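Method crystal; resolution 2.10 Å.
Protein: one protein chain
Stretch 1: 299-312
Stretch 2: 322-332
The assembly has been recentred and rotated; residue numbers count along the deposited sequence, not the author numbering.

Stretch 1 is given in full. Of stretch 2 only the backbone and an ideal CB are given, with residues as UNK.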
ATOM      1  N   GLU A 299      -9.634  43.520 -20.467  1.00 27.13           N
ATOM      2  CA  GLU A 299      -9.267  44.330 -21.623  1.00 27.16           C
ATOM      3  C   GLU A 299      -9.975  43.819 -22.866  1.00 25.76           C
ATOM      4  O   GLU A 299     -10.389  44.593 -23.721  1.00 25.08           O
ATOM      5  CB  GLU A 299      -7.753  44.294 -21.847  1.00 30.97           C
ATOM      6  CG  GLU A 299      -6.956  44.935 -20.735  1.00 36.09           C
ATOM      7  CD  GLU A 299      -7.434  46.340 -20.435  1.00 40.73           C
ATOM      8  OE1 GLU A 299      -7.510  47.154 -21.382  1.00 43.74           O
ATOM      9  OE2 GLU A 299      -7.737  46.632 -19.258  1.00 42.80           O
ATOM     10  N   LEU A 300     -10.115  42.503 -22.964  1.00 25.33           N
ATOM     11  CA  LEU A 300     -10.780  41.912 -24.110  1.00 24.33           C
ATOM     12  C   LEU A 300     -12.235  42.380 -24.188  1.00 24.62           C
ATOM     13  O   LEU A 300     -12.692  42.849 -25.233  1.00 25.94           O
ATOM     14  CB  LEU A 300     -10.696  40.383 -24.017  1.00 23.66           C
ATOM     15  CG  LEU A 300     -11.342  39.543 -25.122  1.00 24.55           C
ATOM     16  CD1 LEU A 300     -10.675  38.174 -25.175  1.00 23.70           C
ATOM     17  CD2 LEU A 300     -12.836  39.411 -24.866  1.00 19.96           C
ATOM     18  N   ALA A 301     -12.956  42.273 -23.077  1.00 25.57           N
ATOM     19  CA  ALA A 301     -14.357  42.675 -23.036  1.00 27.01           C
ATOM     20  C   ALA A 301     -14.527  44.190 -23.121  1.00 27.37           C
ATOM     21  O   ALA A 301     -15.442  44.677 -23.782  1.00 27.06           O
ATOM     22  CB  ALA A 301     -15.025  42.140 -21.770  1.00 25.50           C
ATOM     23  N   ASP A 302     -13.658  44.939 -22.451  1.00 28.29           N
ATOM     24  CA  ASP A 302     -13.761  46.393 -22.502  1.00 30.78           C
ATOM     25  C   ASP A 302     -13.639  46.901 -23.928  1.00 31.69           C
ATOM     26  O   ASP A 302     -14.431  47.733 -24.371  1.00 32.72           O
ATOM     27  CB  ASP A 302     -12.690  47.050 -21.637  1.00 31.82           C
ATOM     28  CG  ASP A 302     -13.006  46.955 -20.164  1.00 33.07           C
ATOM     29  OD1 ASP A 302     -14.190  46.739 -19.834  1.00 33.94           O
ATOM     30  OD2 ASP A 302     -12.082  47.110 -19.340  1.00 35.92           O
ATOM     31  N   SER A 303     -12.648  46.394 -24.654  1.00 32.31           N
ATOM     32  CA  SER A 303     -12.451  46.817 -26.030  1.00 32.23           C
ATOM     33  C   SER A 303     -13.662  46.446 -26.886  1.00 32.40           C
ATOM     34  O   SER A 303     -14.030  47.177 -27.808  1.00 30.42           O
ATOM     35  CB  SER A 303     -11.171  46.191 -26.593  1.00 33.99           C
ATOM     36  OG  SER A 303     -11.114  44.804 -26.309  1.00 41.87           O
ATOM     37  N   ALA A 304     -14.287  45.312 -26.577  1.00 31.92           N
ATOM     38  CA  ALA A 304     -15.465  44.880 -27.320  1.00 30.71           C
ATOM     39  C   ALA A 304     -16.586  45.885 -27.075  1.00 31.95           C
ATOM     40  O   ALA A 304     -17.330  46.242 -27.985  1.00 31.48           O
ATOM     41  CB  ALA A 304     -15.898  43.494 -26.861  1.00 31.17           C
ATOM     42  N   GLU A 305     -16.697  46.343 -25.835  1.00 32.90           N
ATOM     43  CA  GLU A 305     -17.722  47.306 -25.473  1.00 35.04           C
ATOM     44  C   GLU A 305     -17.432  48.703 -26.027  1.00 36.35           C
ATOM     45  O   GLU A 305     -18.326  49.361 -26.556  1.00 36.43           O
ATOM     46  CB  GLU A 305     -17.873  47.348 -23.951  1.00 34.66           C
ATOM     47  CG  GLU A 305     -18.553  46.105 -23.385  1.00 36.35           C
ATOM     48  CD  GLU A 305     -18.723  46.164 -21.882  1.00 37.50           C
ATOM     49  OE1 GLU A 305     -18.922  47.278 -21.358  1.00 40.25           O
ATOM     50  OE2 GLU A 305     -18.677  45.102 -21.225  1.00 36.29           O
ATOM     51  N   ASN A 306     -16.182  49.147 -25.923  1.00 38.10           N
ATOM     52  CA  ASN A 306     -15.809  50.463 -26.429  1.00 39.45           C
ATOM     53  C   ASN A 306     -16.014  50.553 -27.934  1.00 40.73           C
ATOM     54  O   ASN A 306     -16.235  51.637 -28.475  1.00 40.16           O
ATOM     55  CB  ASN A 306     -14.346  50.773 -26.111  1.00 39.52           C
ATOM     56  CG  ASN A 306     -14.069  50.803 -24.627  1.00 41.17           C
ATOM     57  OD1 ASN A 306     -14.907  51.239 -23.837  1.00 41.70           O
ATOM     58  ND2 ASN A 306     -12.884  50.353 -24.237  1.00 41.60           N
HETATM   59  N   MSE A 307     -15.948  49.408 -28.604  1.00 42.06           N
HETATM   60  CA  MSE A 307     -16.106  49.359 -30.051  1.00 42.77           C
HETATM   61  C   MSE A 307     -17.577  49.386 -30.458  1.00 41.62           C
HETATM   62  O   MSE A 307     -17.899  49.364 -31.646  1.00 39.98           O
HETATM   63  CB  MSE A 307     -15.441  48.096 -30.599  1.00 48.52           C
HETATM   64  CG  MSE A 307     -14.897  48.234 -32.009  1.00 54.73           C
HETATM   65 SE   MSE A 307     -13.463  49.534 -32.108  1.00 67.03          SE
HETATM   66  CE  MSE A 307     -12.032  48.455 -31.385  1.00 62.10           C
ATOM     67  N   GLY A 308     -18.467  49.420 -29.469  1.00 40.49           N
ATOM     68  CA  GLY A 308     -19.889  49.457 -29.763  1.00 39.06           C
ATOM     69  C   GLY A 308     -20.658  48.176 -29.486  1.00 38.93           C
ATOM     70  O   GLY A 308     -21.884  48.205 -29.396  1.00 38.43           O
ATOM     71  N   GLY A 309     -19.954  47.056 -29.344  1.00 36.64           N
ATOM     72  CA  GLY A 309     -20.626  45.791 -29.088  1.00 32.80           C
ATOM     73  C   GLY A 309     -20.602  45.364 -27.633  1.00 31.43           C
ATOM     74  O   GLY A 309     -20.805  46.179 -26.738  1.00 31.53           O
ATOM     75  N   ALA A 310     -20.361  44.075 -27.400  1.00 27.20           N
ATOM     76  CA  ALA A 310     -20.293  43.527 -26.050  1.00 25.03           C
ATOM     77  C   ALA A 310     -19.356  42.318 -26.053  1.00 23.03           C
ATOM     78  O   ALA A 310     -19.151  41.684 -27.089  1.00 21.84           O
ATOM     79  CB  ALA A 310     -21.682  43.123 -25.572  1.00 23.79           C
ATOM     80  N   GLY A 311     -18.785  42.010 -24.897  1.00 22.34           N
ATOM     81  CA  GLY A 311     -17.867  40.892 -24.811  1.00 22.10           C
ATOM     82  C   GLY A 311     -17.776  40.343 -23.407  1.00 22.42           C
ATOM     83  O   GLY A 311     -18.268  40.961 -22.463  1.00 21.82           O
ATOM     84  N   LYS A 312     -17.138  39.183 -23.260  1.00 20.99           N
ATOM     85  CA  LYS A 312     -17.013  38.560 -21.947  1.00 19.63           C
ATOM     86  C   LYS A 312     -16.169  37.300 -22.019  1.00 19.34           C
ATOM     87  O   LYS A 312     -15.813  36.836 -23.099  1.00 19.44           O
ATOM     88  CB  LYS A 312     -18.403  38.193 -21.404  1.00 18.89           C
ATOM     89  CG  LYS A 312     -19.212  37.286 -22.332  1.00 18.85           C
ATOM     90  CD  LYS A 312     -20.563  36.872 -21.732  1.00 19.65           C
ATOM     91  CE  LYS A 312     -20.427  35.848 -20.602  1.00 19.30           C
ATOM     92  NZ  LYS A 312     -20.178  34.452 -21.089  1.00 18.91           N
ATOM     93  N   UNK A 322     -12.059  34.506 -24.609  1.00 16.98           N
ATOM     94  CA  UNK A 322     -13.034  35.545 -24.345  1.00 16.83           C
ATOM     95  C   UNK A 322     -13.775  35.630 -25.676  1.00 18.24           C
ATOM     96  O   UNK A 322     -13.228  35.208 -26.699  1.00 15.19           O
ATOM     97  CB  UNK A 322     -12.410  36.871 -23.905  1.00 16.83           C
ATOM     98  N   UNK A 323     -14.999  36.151 -25.683  1.00 17.50           N
ATOM     99  CA  UNK A 323     -15.775  36.255 -26.923  1.00 19.91           C
ATOM    100  C   UNK A 323     -16.444  37.624 -27.035  1.00 20.26           C
ATOM    101  O   UNK A 323     -16.597  38.326 -26.036  1.00 19.76           O
ATOM    102  CB  UNK A 323     -16.830  35.148 -26.988  1.00 19.91           C
ATOM    103  N   UNK A 324     -16.858  37.986 -28.246  1.00 21.23           N
ATOM    104  CA  UNK A 324     -17.509  39.273 -28.453  1.00 23.32           C
ATOM    105  C   UNK A 324     -18.432  39.323 -29.667  1.00 23.73           C
ATOM    106  O   UNK A 324     -18.295  38.538 -30.608  1.00 24.51           O
ATOM    107  CB  UNK A 324     -16.442  40.360 -28.592  1.00 23.32           C
ATOM    108  N   UNK A 325     -19.375  40.258 -29.614  1.00 22.82           N
ATOM    109  CA  UNK A 325     -20.326  40.516 -30.701  1.00 24.11           C
ATOM    110  C   UNK A 325     -20.074  41.967 -31.125  1.00 24.32           C
ATOM    111  O   UNK A 325     -19.983  42.845 -30.268  1.00 23.19           O
ATOM    112  CB  UNK A 325     -21.776  40.286 -30.271  1.00 24.11           C
ATOM    113  N   UNK A 326     -19.947  42.209 -32.429  1.00 25.89           N
ATOM    114  CA  UNK A 326     -19.704  43.558 -32.947  1.00 29.07           C
ATOM    115  C   UNK A 326     -20.737  43.988 -33.993  1.00 30.16           C
ATOM    116  O   UNK A 326     -21.269  43.160 -34.734  1.00 30.37           O
ATOM    117  CB  UNK A 326     -18.302  43.633 -33.554  1.00 29.07           C
ATOM    118  N   UNK A 327     -21.002  45.291 -34.056  1.00 32.95           N
ATOM    119  CA  UNK A 327     -21.977  45.847 -34.998  1.00 33.81           C
ATOM    120  C   UNK A 327     -21.720  45.534 -36.464  1.00 33.53           C
ATOM    121  O   UNK A 327     -22.659  45.282 -37.220  1.00 32.55           O
ATOM    122  CB  UNK A 327     -22.025  47.367 -34.828  1.00 33.81           C
ATOM    123  N   UNK A 328     -20.456  45.562 -36.875  1.00 32.28           N
ATOM    124  CA  UNK A 328     -20.116  45.296 -38.268  1.00 32.72           C
ATOM    125  C   UNK A 328     -18.821  44.515 -38.361  1.00 32.17           C
ATOM    126  O   UNK A 328     -18.091  44.397 -37.377  1.00 33.66           O
ATOM    127  CB  UNK A 328     -20.003  46.602 -39.056  1.00 32.72           C
ATOM    128  N   UNK A 329     -18.537  43.991 -39.548  1.00 30.66           N
ATOM    129  CA  UNK A 329     -17.309  43.249 -39.774  1.00 33.01           C
ATOM    130  C   UNK A 329     -16.143  44.201 -39.528  1.00 33.06           C
ATOM    131  O   UNK A 329     -15.159  43.848 -38.874  1.00 30.35           O
ATOM    132  CB  UNK A 329     -17.262  42.658 -41.184  1.00 33.01           C
ATOM    133  N   UNK A 330     -16.269  45.413 -40.061  1.00 33.25           N
ATOM    134  CA  UNK A 330     -15.231  46.428 -39.920  1.00 35.06           C
ATOM    135  C   UNK A 330     -14.917  46.708 -38.459  1.00 33.59           C
ATOM    136  O   UNK A 330     -13.756  46.848 -38.085  1.00 33.18           O
ATOM    137  CB  UNK A 330     -15.656  47.721 -40.619  1.00 35.06           C
ATOM    138  N   UNK A 331     -15.955  46.797 -37.634  1.00 32.20           N
ATOM    139  CA  UNK A 331     -15.754  47.061 -36.216  1.00 30.05           C
ATOM    140  C   UNK A 331     -15.145  45.838 -35.542  1.00 28.80           C
ATOM    141  O   UNK A 331     -14.402  45.957 -34.564  1.00 28.24           O
ATOM    142  CB  UNK A 331     -17.073  47.445 -35.543  1.00 30.05           C
ATOM    143  N   UNK A 332     -15.460  44.665 -36.081  1.00 26.65           N
ATOM    144  CA  UNK A 332     -14.940  43.414 -35.547  1.00 27.57           C
ATOM    145  C   UNK A 332     -13.443  43.367 -35.818  1.00 27.77           C
ATOM    146  O   UNK A 332     -12.663  42.966 -34.958  1.00 29.38           O
ATOM    147  CB  UNK A 332     -15.651  42.207 -36.161  1.00 27.57           C
TER

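Stretch 1 runs as a helix (299-306), turns through Gly308 and Gly309, and returns as a short strand (310-312), against which 322-326 pairs antiparallel. At 322 the ideal CB lies 2.5 Å from Leu300 CD1, a clash, so with Leu300 placed as it is the position calls for glycine. It is Gly322, whose CA packs 3.6 Å from Leu300 CD1.

Position 323 forms a hydrogen-bonded pair with Lys312: N of 323 donates to Lys312 O (2.8 Å) and Lys312 N to O of 323 (3.0 Å). Its CB lies on the same sheet face as that of Lys312, where the aliphatic part of the lysine offers an apolar surface; a branched or long aliphatic side chain would suit. Ile323 fills it, CG1 lying 4.2 Å from Lys312 CG.

At 324 the side chain points to the other face, toward the helix. The ideal CB is 3.6 Å from Ala304 CB and 3.4 Å from Ala310 O, leaving little room; alanine fits well, and glycine or perhaps serine could be accommodated. The residue is Ala324, its CB touching Ala304 CB at 3.6 Å opposite Gly311, which has no side chain to intrude.

Position 325 pairs with Ala310 through two hydrogen bonds: N of 325 donates to Ala310 O (2.9 Å), and Ala310 N donates to O of 325 (3.1 Å). The CB shares the face of 323 and the small Ala310 leaves space beside it, so many side chains, including large ones, are possible. Phe325 adopts chi1 m and its ring leads away from stretch 1. Its O also receives a CA-H...O contact from Gly309 CA (3.2 Å).

At 326 the CB points sideways, with only Gly309 CA at 5.5 Å, and a small or polar residue is plausible. Ser326 OG hydrogen-bonds water 1 (2.7 Å), which donates to Ala304 O (2.8 Å).

Position 327 also points sideways, its CB 5.5 Å from Gly308 O; a long, flexible side chain could reach back over the glycine turn. Lys327 does so, bringing CD to 4.1 Å from Gly309 N, while its backbone N donates to water 2 (3.1 Å), itself a donor to Met307 O (2.8 Å).

Position 328 precedes a helix, favouring serine, threonine, aspartate or asparagine as a cap; Thr328 OG1 accepts from N of 331 (3.0 Å). Positions 329 and 330 are beyond reach of stretch 1 and little constrained: Lys329 and Glu330.

At 331 the CB points toward Met307, 4.2 Å from its CG, inviting an apolar side chain. Leu331 brings CD2 to 4.1 Å from Met307 CG. Position 332 points away, leaving its choice open; it is Ala332.

Stretch 2 322-332: GIAFSKTKELA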
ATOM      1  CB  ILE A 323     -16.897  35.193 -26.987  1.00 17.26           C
ATOM      2  CG1 ILE A 323     -17.826  35.361 -25.781  1.00 19.66           C
ATOM      3  CG2 ILE A 323     -16.296  33.797 -27.039  1.00 17.50           C
ATOM      4  CD1 ILE A 323     -19.049  34.470 -25.798  1.00 21.35           C
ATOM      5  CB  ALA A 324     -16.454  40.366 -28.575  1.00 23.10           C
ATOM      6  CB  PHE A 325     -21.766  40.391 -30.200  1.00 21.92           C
ATOM      7  CG  PHE A 325     -22.226  38.977 -30.011  1.00 19.62           C
ATOM      8  CD1 PHE A 325     -22.526  38.178 -31.108  1.00 19.65           C
ATOM      9  CD2 PHE A 325     -22.369  38.448 -28.736  1.00 20.29           C
ATOM     10  CE1 PHE A 325     -22.967  36.865 -30.938  1.00 20.23           C
ATOM     11  CE2 PHE A 325     -22.810  37.131 -28.551  1.00 21.07           C
ATOM     12  CZ  PHE A 325     -23.109  36.342 -29.656  1.00 21.20           C
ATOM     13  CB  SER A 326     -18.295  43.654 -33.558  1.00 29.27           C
ATOM     14  OG  SER A 326     -17.291  43.557 -32.557  1.00 29.44           O
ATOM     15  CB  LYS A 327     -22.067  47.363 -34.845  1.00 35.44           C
ATOM     16  CG  LYS A 327     -23.107  47.837 -33.856  1.00 38.08           C
ATOM     17  CD  LYS A 327     -22.666  47.655 -32.424  1.00 40.76           C
ATOM     18  CE  LYS A 327     -23.706  48.252 -31.490  1.00 41.26           C
ATOM     19  NZ  LYS A 327     -23.960  49.677 -31.827  1.00 40.95           N
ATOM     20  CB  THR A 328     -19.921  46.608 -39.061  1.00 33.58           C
ATOM     21  OG1 THR A 328     -18.782  47.312 -38.543  1.00 33.74           O
ATOM     22  CG2 THR A 328     -21.150  47.499 -38.941  1.00 34.25           C
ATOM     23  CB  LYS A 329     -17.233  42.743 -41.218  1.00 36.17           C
ATOM     24  CG  LYS A 329     -18.297  41.748 -41.631  1.00 41.18           C
ATOM     25  CD  LYS A 329     -18.083  41.334 -43.089  1.00 45.76           C
ATOM     26  CE  LYS A 329     -19.228  40.478 -43.627  1.00 47.34           C
ATOM     27  NZ  LYS A 329     -19.343  39.165 -42.936  1.00 51.15           N
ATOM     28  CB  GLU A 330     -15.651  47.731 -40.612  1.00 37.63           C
ATOM     29  CG  GLU A 330     -15.732  47.655 -42.139  1.00 42.61           C
ATOM     30  CD  GLU A 330     -16.708  46.596 -42.641  1.00 46.59           C
ATOM     31  OE1 GLU A 330     -17.811  46.467 -42.055  1.00 46.05           O
ATOM     32  OE2 GLU A 330     -16.376  45.906 -43.632  1.00 46.73           O
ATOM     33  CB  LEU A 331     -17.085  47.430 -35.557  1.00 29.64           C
ATOM     34  CG  LEU A 331     -17.609  48.811 -35.963  1.00 33.03           C
ATOM     35  CD1 LEU A 331     -19.064  48.989 -35.513  1.00 31.05           C
ATOM     36  CD2 LEU A 331     -16.709  49.879 -35.345  1.00 30.76           C
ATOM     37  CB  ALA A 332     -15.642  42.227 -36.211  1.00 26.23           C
TER
HETATM   38  O   HOH W   1     -17.314  45.407 -30.611  1.00 30.03           O
HETATM   39  O   HOH W   2     -19.260  46.969 -32.148  1.00 25.39           O
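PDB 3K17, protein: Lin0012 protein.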